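Local coordinates for protein ammonium transporter (Kuenenia stuttgartiensis, PDB 6EU6) that probably acts as the membrane-embedded ammonium sensor of a histidine kinase, signalling the presence of ammonium across the membrane through an ammonium-transporter fold, at residues A116-F121 and D317-A322; A182-P187 and L374-F379; L380-K383 and R387-V390. All coordinates share one frame; numbering follows the deposited sequence.

Contact 1: A116-F121 and D317-A322; sequences AERSGF and DDPVSA. With LMT (dodecyl-beta-D-maltoside), chain E.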
loop_
_atom_site.group_PDB
_atom_site.type_symbol
_atom_site.label_atom_id
_atom_site.label_comp_id
_atom_site.label_asym_id
_atom_site.label_seq_id
_atom_site.Cartn_x
_atom_site.Cartn_y
_atom_site.Cartn_z
ATOM N N ALA A 116 17.325 11.861 13.969
ATOM C CA ALA A 116 17.767 10.495 13.902
ATOM C C ALA A 116 19.279 10.329 14.134
ATOM O O ALA A 116 20.111 11.240 13.840
ATOM C CB ALA A 116 17.406 9.891 12.554
ATOM N N GLU A 117 19.636 9.128 14.606
ATOM C CA GLU A 117 21.062 8.689 14.666
ATOM C C GLU A 117 21.831 9.135 15.912
ATOM O O GLU A 117 22.794 8.470 16.250
ATOM C CB GLU A 117 21.900 9.025 13.375
ATOM C CG GLU A 117 21.129 8.746 12.074
ATOM C CD GLU A 117 21.981 8.077 11.030
ATOM O OE1 GLU A 117 21.847 6.871 10.771
ATOM O OE2 GLU A 117 22.808 8.777 10.460
ATOM N N ARG A 118 21.361 10.159 16.621
ATOM C CA ARG A 118 22.114 10.643 17.782
ATOM C C ARG A 118 21.276 11.185 18.915
ATOM O O ARG A 118 21.789 11.397 20.005
ATOM C CB ARG A 118 23.196 11.619 17.363
ATOM C CG ARG A 118 22.732 13.075 17.134
ATOM C CD ARG A 118 21.848 13.238 15.900
ATOM N NE ARG A 118 21.701 14.646 15.511
ATOM C CZ ARG A 118 20.950 15.128 14.536
ATOM N NH1 ARG A 118 20.288 14.298 13.734
ATOM N NH2 ARG A 118 20.870 16.423 14.326
ATOM N N SER A 119 19.991 11.392 18.698
ATOM C CA SER A 119 19.121 11.687 19.775
ATOM C C SER A 119 18.774 10.411 20.507
ATOM O O SER A 119 18.767 9.286 19.901
ATOM C CB SER A 119 17.879 12.413 19.284
ATOM O OG SER A 119 17.066 11.606 18.483
ATOM N N GLY A 120 18.438 10.555 21.799
ATOM C CA GLY A 120 17.921 9.437 22.573
ATOM C C GLY A 120 16.442 9.291 22.441
ATOM O O GLY A 120 15.731 10.194 21.905
ATOM N N PHE A 121 15.948 8.150 22.923
ATOM C CA PHE A 121 14.511 7.840 22.871
ATOM C C PHE A 121 13.568 8.880 23.511
ATOM O O PHE A 121 12.568 9.293 22.929
ATOM C CB PHE A 121 14.273 6.509 23.506
ATOM C CG PHE A 121 12.929 5.956 23.223
ATOM C CD1 PHE A 121 12.556 5.650 21.932
ATOM C CD2 PHE A 121 12.027 5.715 24.250
ATOM C CE1 PHE A 121 11.296 5.109 21.655
ATOM C CE2 PHE A 121 10.780 5.193 23.989
ATOM C CZ PHE A 121 10.422 4.864 22.682
ATOM N N ASP A 317 22.304 19.718 11.268
ATOM C CA ASP A 317 22.419 18.379 10.687
ATOM C C ASP A 317 21.036 17.666 10.680
ATOM O O ASP A 317 20.514 17.243 11.740
ATOM C CB ASP A 317 23.444 17.555 11.426
ATOM C CG ASP A 317 23.710 16.180 10.753
ATOM O OD1 ASP A 317 23.413 15.924 9.567
ATOM O OD2 ASP A 317 24.254 15.330 11.440
ATOM N N ASP A 318 20.504 17.487 9.466
ATOM C CA ASP A 318 19.107 16.976 9.240
ATOM C C ASP A 318 19.215 15.778 8.311
ATOM O O ASP A 318 19.352 15.928 7.076
ATOM C CB ASP A 318 18.343 18.073 8.594
ATOM C CG ASP A 318 16.891 17.715 8.293
ATOM O OD1 ASP A 318 16.439 16.523 8.436
ATOM O OD2 ASP A 318 16.257 18.696 7.825
ATOM N N PRO A 319 19.321 14.599 8.896
ATOM C CA PRO A 319 19.667 13.401 8.103
ATOM C C PRO A 319 18.695 13.095 6.948
ATOM O O PRO A 319 19.100 12.483 6.005
ATOM C CB PRO A 319 19.591 12.286 9.156
ATOM C CG PRO A 319 19.910 12.992 10.457
ATOM C CD PRO A 319 19.179 14.284 10.347
ATOM N N VAL A 320 17.443 13.558 6.997
ATOM C CA VAL A 320 16.474 13.295 5.929
ATOM C C VAL A 320 16.039 14.529 5.177
ATOM O O VAL A 320 15.123 14.448 4.410
ATOM C CB VAL A 320 15.211 12.574 6.456
ATOM C CG1 VAL A 320 15.578 11.303 7.225
ATOM C CG2 VAL A 320 14.366 13.495 7.282
ATOM N N SER A 321 16.658 15.665 5.455
ATOM C CA SER A 321 16.281 16.967 4.922
ATOM C C SER A 321 14.837 17.351 5.264
ATOM O O SER A 321 14.127 17.927 4.441
ATOM C CB SER A 321 16.543 17.026 3.431
ATOM O OG SER A 321 17.862 16.662 3.163
ATOM N N ALA A 322 14.361 16.910 6.438
ATOM C CA ALA A 322 13.022 17.197 6.896
ATOM C C ALA A 322 12.704 18.705 6.930
ATOM O O ALA A 322 11.585 19.149 6.627
ATOM C CB ALA A 322 12.817 16.632 8.266
HETATM C C1B LMT E . 20.099 7.648 25.798
HETATM C C2B LMT E . 21.437 6.839 25.845
HETATM C C3B LMT E . 22.092 6.985 27.212
HETATM C C4B LMT E . 22.314 8.459 27.390
HETATM C C5B LMT E . 21.012 9.214 27.429
HETATM C C6B LMT E . 21.310 10.690 27.744
HETATM O O1B LMT E . 19.185 7.118 26.751
HETATM O O2B LMT E . 21.231 5.434 25.644
HETATM O O3B LMT E . 23.370 6.350 27.350
HETATM O "O4'" LMT E . 23.039 8.693 28.604
HETATM O O5B LMT E . 20.309 9.010 26.171
HETATM O O6B LMT E . 22.623 11.154 27.263
HETATM C "C1'" LMT E . 15.559 5.220 27.124
HETATM C "C2'" LMT E . 16.491 4.837 26.039
HETATM C "C3'" LMT E . 17.852 5.310 26.286
HETATM C "C4'" LMT E . 17.867 6.769 26.351
HETATM C "C5'" LMT E . 16.794 7.234 27.364
HETATM C "C6'" LMT E . 16.671 8.742 27.336
HETATM O "O1'" LMT E . 14.277 4.701 26.850
HETATM O "O2'" LMT E . 16.611 3.443 25.990
HETATM O "O3'" LMT E . 18.741 4.952 25.246
HETATM O "O5'" LMT E . 15.524 6.637 27.147
HETATM O "O6'" LMT E . 16.557 9.326 26.023
HETATM C C1 LMT E . 13.316 5.030 27.890
HETATM C C2 LMT E . 11.998 4.280 27.647
HETATM C C3 LMT E . 10.857 4.725 28.557
HETATM C C4 LMT E . 9.542 3.948 28.299
HETATM C C5 LMT E . 8.426 4.805 27.689
HETATM C C6 LMT E . 7.014 4.629 28.242
HETATM C C7 LMT E . 5.986 5.202 27.245
HETATM C C8 LMT E . 5.019 6.228 27.826
HETATM C C9 LMT E . 4.003 6.809 26.806
HETATM C C10 LMT E . 2.785 7.551 27.468
HETATM C C11 LMT E . 2.253 8.869 26.808
HETATM C C12 LMT E . 0.858 8.851 26.151
HETATM O O HOH W 1 22.182 19.501 14.169
#

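Contact 2: A182-P187 and L374-F379; sequences AIMVGP and LGMLFF. With ZDM (nonyl 4-O-alpha-D-glucopyranosyl-beta-D-glucopyranoside), chain D.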
loop_
_atom_site.group_PDB
_atom_site.type_symbol
_atom_site.label_atom_id
_atom_site.label_comp_id
_atom_site.label_asym_id
_atom_site.label_seq_id
_atom_site.Cartn_x
_atom_site.Cartn_y
_atom_site.Cartn_z
ATOM N N ALA A 182 16.660 19.500 16.024
ATOM C CA ALA A 182 17.932 19.202 15.448
ATOM C C ALA A 182 19.044 20.130 16.027
ATOM O O ALA A 182 20.212 19.739 16.178
ATOM C CB ALA A 182 17.896 19.351 13.941
ATOM N N ILE A 183 18.668 21.355 16.274
ATOM C CA ILE A 183 19.588 22.347 16.836
ATOM C C ILE A 183 19.979 21.984 18.256
ATOM O O ILE A 183 21.132 21.941 18.585
ATOM C CB ILE A 183 18.989 23.771 16.831
ATOM C CG1 ILE A 183 19.078 24.324 15.423
ATOM C CG2 ILE A 183 19.824 24.747 17.685
ATOM C CD1 ILE A 183 18.273 25.602 15.218
ATOM N N MET A 184 19.009 21.711 19.094
ATOM C CA MET A 184 19.268 21.388 20.466
ATOM C C MET A 184 19.957 20.053 20.618
ATOM O O MET A 184 20.735 19.885 21.548
ATOM C CB MET A 184 17.937 21.459 21.218
ATOM C CG MET A 184 17.362 22.876 21.263
ATOM S SD MET A 184 18.571 23.976 22.112
ATOM C CE MET A 184 18.619 23.114 23.653
ATOM N N VAL A 185 19.703 19.073 19.748
ATOM C CA VAL A 185 20.438 17.788 19.830
ATOM C C VAL A 185 21.924 17.949 19.355
ATOM O O VAL A 185 22.857 17.324 19.869
ATOM C CB VAL A 185 19.698 16.724 18.988
ATOM C CG1 VAL A 185 20.558 15.501 18.780
ATOM C CG2 VAL A 185 18.369 16.370 19.619
ATOM N N GLY A 186 22.100 18.741 18.322
ATOM C CA GLY A 186 23.383 18.997 17.739
ATOM C C GLY A 186 23.650 18.040 16.607
ATOM O O GLY A 186 22.941 17.049 16.434
ATOM N N PRO A 187 24.712 18.293 15.861
ATOM C CA PRO A 187 25.010 17.417 14.713
ATOM C C PRO A 187 25.510 16.050 15.055
ATOM O O PRO A 187 25.964 15.762 16.170
ATOM C CB PRO A 187 26.120 18.175 13.939
ATOM C CG PRO A 187 26.272 19.507 14.663
ATOM C CD PRO A 187 25.727 19.334 16.047
ATOM N N LEU A 374 8.505 27.713 20.588
ATOM C CA LEU A 374 8.134 26.733 21.613
ATOM C C LEU A 374 8.956 25.446 21.590
ATOM O O LEU A 374 9.175 24.803 22.623
ATOM C CB LEU A 374 6.687 26.350 21.529
ATOM C CG LEU A 374 5.702 27.305 22.166
ATOM C CD1 LEU A 374 4.259 26.805 21.969
ATOM C CD2 LEU A 374 6.006 27.429 23.671
ATOM N N GLY A 375 9.404 25.061 20.415
ATOM C CA GLY A 375 10.228 23.888 20.309
ATOM C C GLY A 375 11.561 24.130 20.935
ATOM O O GLY A 375 12.063 23.245 21.692
ATOM N N MET A 376 12.150 25.308 20.663
ATOM C CA MET A 376 13.402 25.672 21.392
ATOM C C MET A 376 13.228 25.642 22.928
ATOM O O MET A 376 14.037 25.029 23.641
ATOM C CB MET A 376 13.969 27.023 20.953
ATOM C CG MET A 376 14.577 27.021 19.555
ATOM S SD MET A 376 15.995 25.904 19.279
ATOM C CE MET A 376 17.188 26.761 20.309
ATOM N N LEU A 377 12.158 26.241 23.427
ATOM C CA LEU A 377 11.886 26.243 24.847
ATOM C C LEU A 377 11.690 24.833 25.385
ATOM O O LEU A 377 12.188 24.447 26.449
ATOM C CB LEU A 377 10.660 27.137 25.133
ATOM C CG LEU A 377 11.061 28.623 24.969
ATOM C CD1 LEU A 377 9.915 29.637 24.990
ATOM C CD2 LEU A 377 12.062 28.977 26.063
ATOM N N PHE A 378 10.975 24.042 24.616
ATOM C CA PHE A 378 10.665 22.669 25.061
ATOM C C PHE A 378 11.909 21.865 25.167
ATOM O O PHE A 378 12.124 21.233 26.210
ATOM C CB PHE A 378 9.645 21.994 24.144
ATOM C CG PHE A 378 9.402 20.574 24.491
ATOM C CD1 PHE A 378 8.520 20.240 25.502
ATOM C CD2 PHE A 378 10.109 19.577 23.846
ATOM C CE1 PHE A 378 8.347 18.900 25.905
ATOM C CE2 PHE A 378 9.894 18.244 24.183
ATOM C CZ PHE A 378 9.022 17.908 25.241
ATOM N N PHE A 379 12.764 21.909 24.140
ATOM C CA PHE A 379 13.989 21.125 24.225
ATOM C C PHE A 379 15.036 21.717 25.189
ATOM O O PHE A 379 15.839 20.952 25.705
ATOM C CB PHE A 379 14.602 20.828 22.861
ATOM C CG PHE A 379 13.762 19.851 22.086
ATOM C CD1 PHE A 379 13.771 18.491 22.439
ATOM C CD2 PHE A 379 12.973 20.256 21.056
ATOM C CE1 PHE A 379 12.949 17.571 21.803
ATOM C CE2 PHE A 379 12.143 19.336 20.391
ATOM C CZ PHE A 379 12.158 17.988 20.752
HETATM C C1 ZDM D . 25.696 27.337 14.292
HETATM O O1 ZDM D . 29.788 23.175 14.617
HETATM C C2 ZDM D . 27.115 26.802 13.998
HETATM O O2 ZDM D . 32.157 23.051 11.754
HETATM C C3 ZDM D . 27.485 25.328 14.344
HETATM O O3 ZDM D . 30.695 26.831 14.279
HETATM C C4 ZDM D . 26.281 24.527 14.864
HETATM O O4 ZDM D . 31.938 25.703 12.053
HETATM C C5 ZDM D . 30.968 25.424 14.339
HETATM O O5 ZDM D . 25.542 25.360 15.736
HETATM C C6 ZDM D . 24.812 26.482 15.253
HETATM O O6 ZDM D . 30.117 20.427 14.566
HETATM C C7 ZDM D . 31.164 24.876 12.931
HETATM O O7 ZDM D . 28.582 25.251 15.281
HETATM C C8 ZDM D . 31.738 23.484 13.059
HETATM C C9 ZDM D . 30.646 22.570 13.644
HETATM C C10 ZDM D . 29.763 24.619 14.784
HETATM C C11 ZDM D . 31.204 21.340 14.351
HETATM O O16 ZDM D . 23.492 25.963 14.956
HETATM C C18 ZDM D . 22.528 26.551 14.082
HETATM C C19 ZDM D . 22.116 27.954 14.473
HETATM C C22 ZDM D . 20.628 28.205 14.289
HETATM C C25 ZDM D . 20.323 29.197 13.185
HETATM C C28 ZDM D . 18.832 29.283 12.830
HETATM C C31 ZDM D . 18.079 30.323 13.644
HETATM C C34 ZDM D . 16.856 30.845 12.926
HETATM O O49 ZDM D . 25.124 27.756 13.038
HETATM O O55 ZDM D . 27.963 27.693 14.700
HETATM C C57 ZDM D . 26.693 23.295 15.683
HETATM O O61 ZDM D . 27.384 22.384 14.827
#

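Contact 3: L380-K383 and R387-V390; sequences LCLK and RLRV. With LMT (dodecyl-beta-D-maltoside), chain E.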
loop_
_atom_site.group_PDB
_atom_site.type_symbol
_atom_site.label_atom_id
_atom_site.label_comp_id
_atom_site.label_asym_id
_atom_site.label_seq_id
_atom_site.Cartn_x
_atom_site.Cartn_y
_atom_site.Cartn_z
ATOM N N LEU A 380 14.984 23.023 25.432
ATOM C CA LEU A 380 15.824 23.631 26.464
ATOM C C LEU A 380 15.402 23.117 27.805
ATOM O O LEU A 380 16.240 22.707 28.579
ATOM C CB LEU A 380 15.727 25.158 26.466
ATOM C CG LEU A 380 16.580 25.836 25.400
ATOM C CD1 LEU A 380 16.089 27.260 25.223
ATOM C CD2 LEU A 380 18.114 25.811 25.648
ATOM N N CYS A 381 14.106 23.105 28.084
ATOM C CA CYS A 381 13.623 22.621 29.375
ATOM C C CYS A 381 13.843 21.164 29.513
ATOM O O CYS A 381 14.285 20.733 30.562
ATOM C CB CYS A 381 12.161 22.924 29.634
ATOM S SG CYS A 381 11.877 24.700 29.596
ATOM N N LEU A 382 13.590 20.376 28.465
ATOM C CA LEU A 382 13.911 18.939 28.567
ATOM C C LEU A 382 15.407 18.662 28.855
ATOM O O LEU A 382 15.758 17.743 29.576
ATOM C CB LEU A 382 13.452 18.198 27.294
ATOM C CG LEU A 382 13.580 16.690 27.253
ATOM C CD1 LEU A 382 12.752 16.081 28.383
ATOM C CD2 LEU A 382 13.133 16.070 25.917
ATOM N N LYS A 383 16.280 19.389 28.205
ATOM C CA LYS A 383 17.674 19.114 28.282
ATOM C C LYS A 383 18.094 19.289 29.771
ATOM O O LYS A 383 18.974 18.610 30.253
ATOM C CB LYS A 383 18.427 20.068 27.371
ATOM C CG LYS A 383 19.920 19.858 27.351
ATOM C CD LYS A 383 20.613 20.794 26.391
ATOM C CE LYS A 383 22.119 20.626 26.420
ATOM N NZ LYS A 383 22.738 21.822 25.771
ATOM N N ARG A 387 19.495 14.480 29.153
ATOM C CA ARG A 387 20.348 14.761 28.001
ATOM C C ARG A 387 19.635 14.293 26.680
ATOM O O ARG A 387 18.935 13.290 26.634
ATOM C CB ARG A 387 21.760 14.177 28.142
ATOM C CG ARG A 387 22.786 15.115 28.817
ATOM C CD ARG A 387 22.900 16.551 28.257
ATOM N NE ARG A 387 23.466 16.638 26.888
ATOM C CZ ARG A 387 22.809 16.981 25.763
ATOM N NH1 ARG A 387 21.556 17.320 25.768
ATOM N NH2 ARG A 387 23.431 17.024 24.616
ATOM N N LEU A 388 19.800 15.103 25.650
ATOM C CA LEU A 388 19.048 14.958 24.419
ATOM C C LEU A 388 19.739 13.963 23.531
ATOM O O LEU A 388 19.049 13.353 22.678
ATOM C CB LEU A 388 18.884 16.321 23.690
ATOM C CG LEU A 388 18.190 17.429 24.452
ATOM C CD1 LEU A 388 18.084 18.680 23.615
ATOM C CD2 LEU A 388 16.841 16.973 25.038
ATOM N N ARG A 389 21.078 13.884 23.625
ATOM C CA ARG A 389 21.818 12.941 22.802
ATOM C C ARG A 389 22.207 11.680 23.513
ATOM O O ARG A 389 22.312 11.637 24.736
ATOM C CB ARG A 389 23.121 13.447 22.294
ATOM C CG ARG A 389 23.191 14.795 21.812
ATOM C CD ARG A 389 24.643 15.129 21.571
ATOM N NE ARG A 389 25.297 14.378 20.494
ATOM C CZ ARG A 389 25.506 14.794 19.245
ATOM N NH1 ARG A 389 25.034 15.955 18.778
ATOM N NH2 ARG A 389 26.194 14.033 18.435
ATOM N N VAL A 390 22.496 10.662 22.723
ATOM C CA VAL A 390 23.147 9.469 23.234
ATOM C C VAL A 390 24.659 9.744 23.374
ATOM O O VAL A 390 25.185 10.748 22.857
ATOM C CB VAL A 390 22.889 8.215 22.359
ATOM C CG1 VAL A 390 21.425 7.994 22.150
ATOM C CG2 VAL A 390 23.632 8.276 20.993
HETATM C C1B LMT E . 20.099 7.648 25.798
HETATM C C2B LMT E . 21.437 6.839 25.845
HETATM C C3B LMT E . 22.092 6.985 27.212
HETATM C C4B LMT E . 22.314 8.459 27.390
HETATM C C5B LMT E . 21.012 9.214 27.429
HETATM C C6B LMT E . 21.310 10.690 27.744
HETATM O O1B LMT E . 19.185 7.118 26.751
HETATM O O2B LMT E . 21.231 5.434 25.644
HETATM O O3B LMT E . 23.370 6.350 27.350
HETATM O "O4'" LMT E . 23.039 8.693 28.604
HETATM O O5B LMT E . 20.309 9.010 26.171
HETATM O O6B LMT E . 22.623 11.154 27.263
HETATM C "C1'" LMT E . 15.559 5.220 27.124
HETATM C "C2'" LMT E . 16.491 4.837 26.039
HETATM C "C3'" LMT E . 17.852 5.310 26.286
HETATM C "C4'" LMT E . 17.867 6.769 26.351
HETATM C "C5'" LMT E . 16.794 7.234 27.364
HETATM C "C6'" LMT E . 16.671 8.742 27.336
HETATM O "O1'" LMT E . 14.277 4.701 26.850
HETATM O "O2'" LMT E . 16.611 3.443 25.990
HETATM O "O3'" LMT E . 18.741 4.952 25.246
HETATM O "O5'" LMT E . 15.524 6.637 27.147
HETATM O "O6'" LMT E . 16.557 9.326 26.023
HETATM C C1 LMT E . 13.316 5.030 27.890
HETATM C C2 LMT E . 11.998 4.280 27.647
HETATM C C3 LMT E . 10.857 4.725 28.557
HETATM C C4 LMT E . 9.542 3.948 28.299
HETATM C C5 LMT E . 8.426 4.805 27.689
HETATM C C6 LMT E . 7.014 4.629 28.242
HETATM C C7 LMT E . 5.986 5.202 27.245
HETATM C C8 LMT E . 5.019 6.228 27.826
HETATM C C9 LMT E . 4.003 6.809 26.806
HETATM C C10 LMT E . 2.785 7.551 27.468
HETATM C C11 LMT E . 2.253 8.869 26.808
HETATM C C12 LMT E . 0.858 8.851 26.151
#

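Contact 1: A116-F121 and D317-A322
Two interhelical loops of the ammonium-transporter bundle join where Arg-118 reaches the backbone of Asp-317 and the ring of Pro-319. Its guanidinium group is held chiefly by main-chain carbonyls. Arg-118 NH2 bonds to Asp-317 O at 2.7 Å, with a bent N-H...O angle of 137°. The nitrogen lies in the carbonyl plane, but the oxygen stands 28° out of the guanidinium plane. On the loop's own side Arg-118 NH1 gives a straighter bond of 3.1 Å to Ala-116 O, which lies in the guanidinium plane. NH1 also bonds to Ala-114 O and NE to a carbonyl just past helix 167-185, so every nitrogen of the group has a carbonyl partner and its rotation is fixed. The torsions set this up: CG lies between the backbone N and the carbonyl carbon (chi1 82°), and a bend at chi2 lays the guanidinium group beside the carbonyl of Asp-317. Pro-319 fills the corner beside this head, its CG 3.5 Å from Arg-118 NH1 and 3.8 Å from Ala-116 O. A water accepts a bond from Asp-317 N at 2.9 Å and a weak one from Arg-118 NH2. The Asp-317 carboxylate turns to another arginine, salt-bridged through OD1 to Arg-188, which also pairs with Glu-117. Asp-317 OD2 lies 4.6 Å from Arg-118 NH2, well off the guanidinium plane, and probably adds only a diffuse attraction. Pro-319 is part of a type I turn from Asp-318 to Ser-321 that leads into helix 322-340, with Asp-318 OD1 accepting a weak bond from Ala-322 N. The contact ties the connection between helices 93-114 and 121-144 to that between helices 289-312 and 322-340, with Val-185 at the end of helix 167-185 packed against Arg-118 and Ile-43 of helix 40-67 against Ala-116.

Contact 2: A182-P187 and L374-F379
Met-184, the main bump on the last turn of helix 167-185, settles into a hollow of helix 353-385 between Met-376 and Phe-379, residues one turn apart. Met-184 CB rests 3.8 Å from Phe-379 CB. One atom farther out, Met-184 CG is lodged between that same CB and the sulfur of Met-376, 3.9 Å from SD. Bends at chi2 and chi3 then fold the thioether over, and Met-184 CE ends 4.1 Å from the backbone O of Phe-379. Met-376 is curled in the same way, and this brings its methyl CE across to Met-184 SD at 3.6 Å and, more loosely, to Ile-183 CG2 at 4.2 Å. Of the Phe-379 side chain CB alone takes part; the ring leads off to meet Phe-177, while Phe-378 CD2 sits over the centre of one face of the Phe-379 ring. An alanine in place of Met-184 would probably leave a gap between Met-376 and Phe-379 and set the Met-376 methyl free to turn. Behind the contact Ile-183 CD1 lies 3.6 Å from ZDM C22 on the detergent's alkyl chain, and Pro-187 lies against its sugar, after Gly-186, which leaves the helix with a positive phi. With Leu-380 and Lys-383 also touching Met-184, the four residues at i, i+3, i+4 and i+7 form a knobs-into-holes seat between two helices of the ammonium-transporter bundle.

Contact 3: L380-K383 and R387-V390
Leu-382 and Lys-383, near the C-terminal end of helix 353-385, are met by Leu-388 and Arg-387 of the loop that turns off at that end; this is a helix-to-loop turn of the ammonium-transporter fold. The closest CA pair of the two segments is that of Lys-383 and Arg-387, 5.1 Å apart. Leu-380 comes first, directed away from the loop, and leans on Met-184 instead. Leu-382 follows: with CG anti to the backbone N (chi1 -175°), its CD2 reaches Leu-388 CD2 at 3.9 Å, methyl against methyl. Leu-388 is buried, its other flank covered by Met-184 and Val-185, so it is packed between helix 167-185 and the end of helix 353-385. Lys-383 crosses this leucine at about a right angle, its CB 3.9 Å from Leu-388 CG. The rest of the lysine runs out fully extended, alongside Arg-387 and in the same direction. Arg-387 starts off away from the helix, but bends at chi2 and chi3 bring its guanidinium group back over the lysine chain. Lys-383 CE lies 3.4 Å above the plane of the Arg-387 guanidinium, toward its rim, and Arg-387 NH1 also sits 3.4 Å from Lys-383 CG. NH1 is buried by this contact and has no polar partner in the model. Lys-383 NZ stands 4.7 Å from Arg-387 NH1, so the two like charges probably repel mildly while the aliphatic parts pack. Beyond, Arg-389 turns its guanidinium group to Glu-395 and to carbonyls at the end of helix 167-185, while the backbone O of Arg-389 accepts a 2.6 Å hydrogen bond from O6B of the bound dodecyl maltoside.

All three contacts meet around the end of helix 167-185. Contacts 2 and 3 share helix 353-385, their centres about 8 Å apart, and Arg-389 NH1 of contact 3 bonds to Val-185 O and Pro-187 O of contact 2, both at 2.8 Å. From contact 1, about 12 Å from contact 2 centre to centre, Arg-118 NE takes the carbonyl between them, Gly-186 O, at 2.9 Å. Contacts 1 and 3 run backbone to backbone: Arg-118 O accepts from Val-390 N at 2.9 Å and Gly-120 N gives to Leu-388 O at 3.0 Å. Both touch the dodecyl maltoside, whereas contact 2 supplies Ile-183 and Pro-187 to the ZDM pocket.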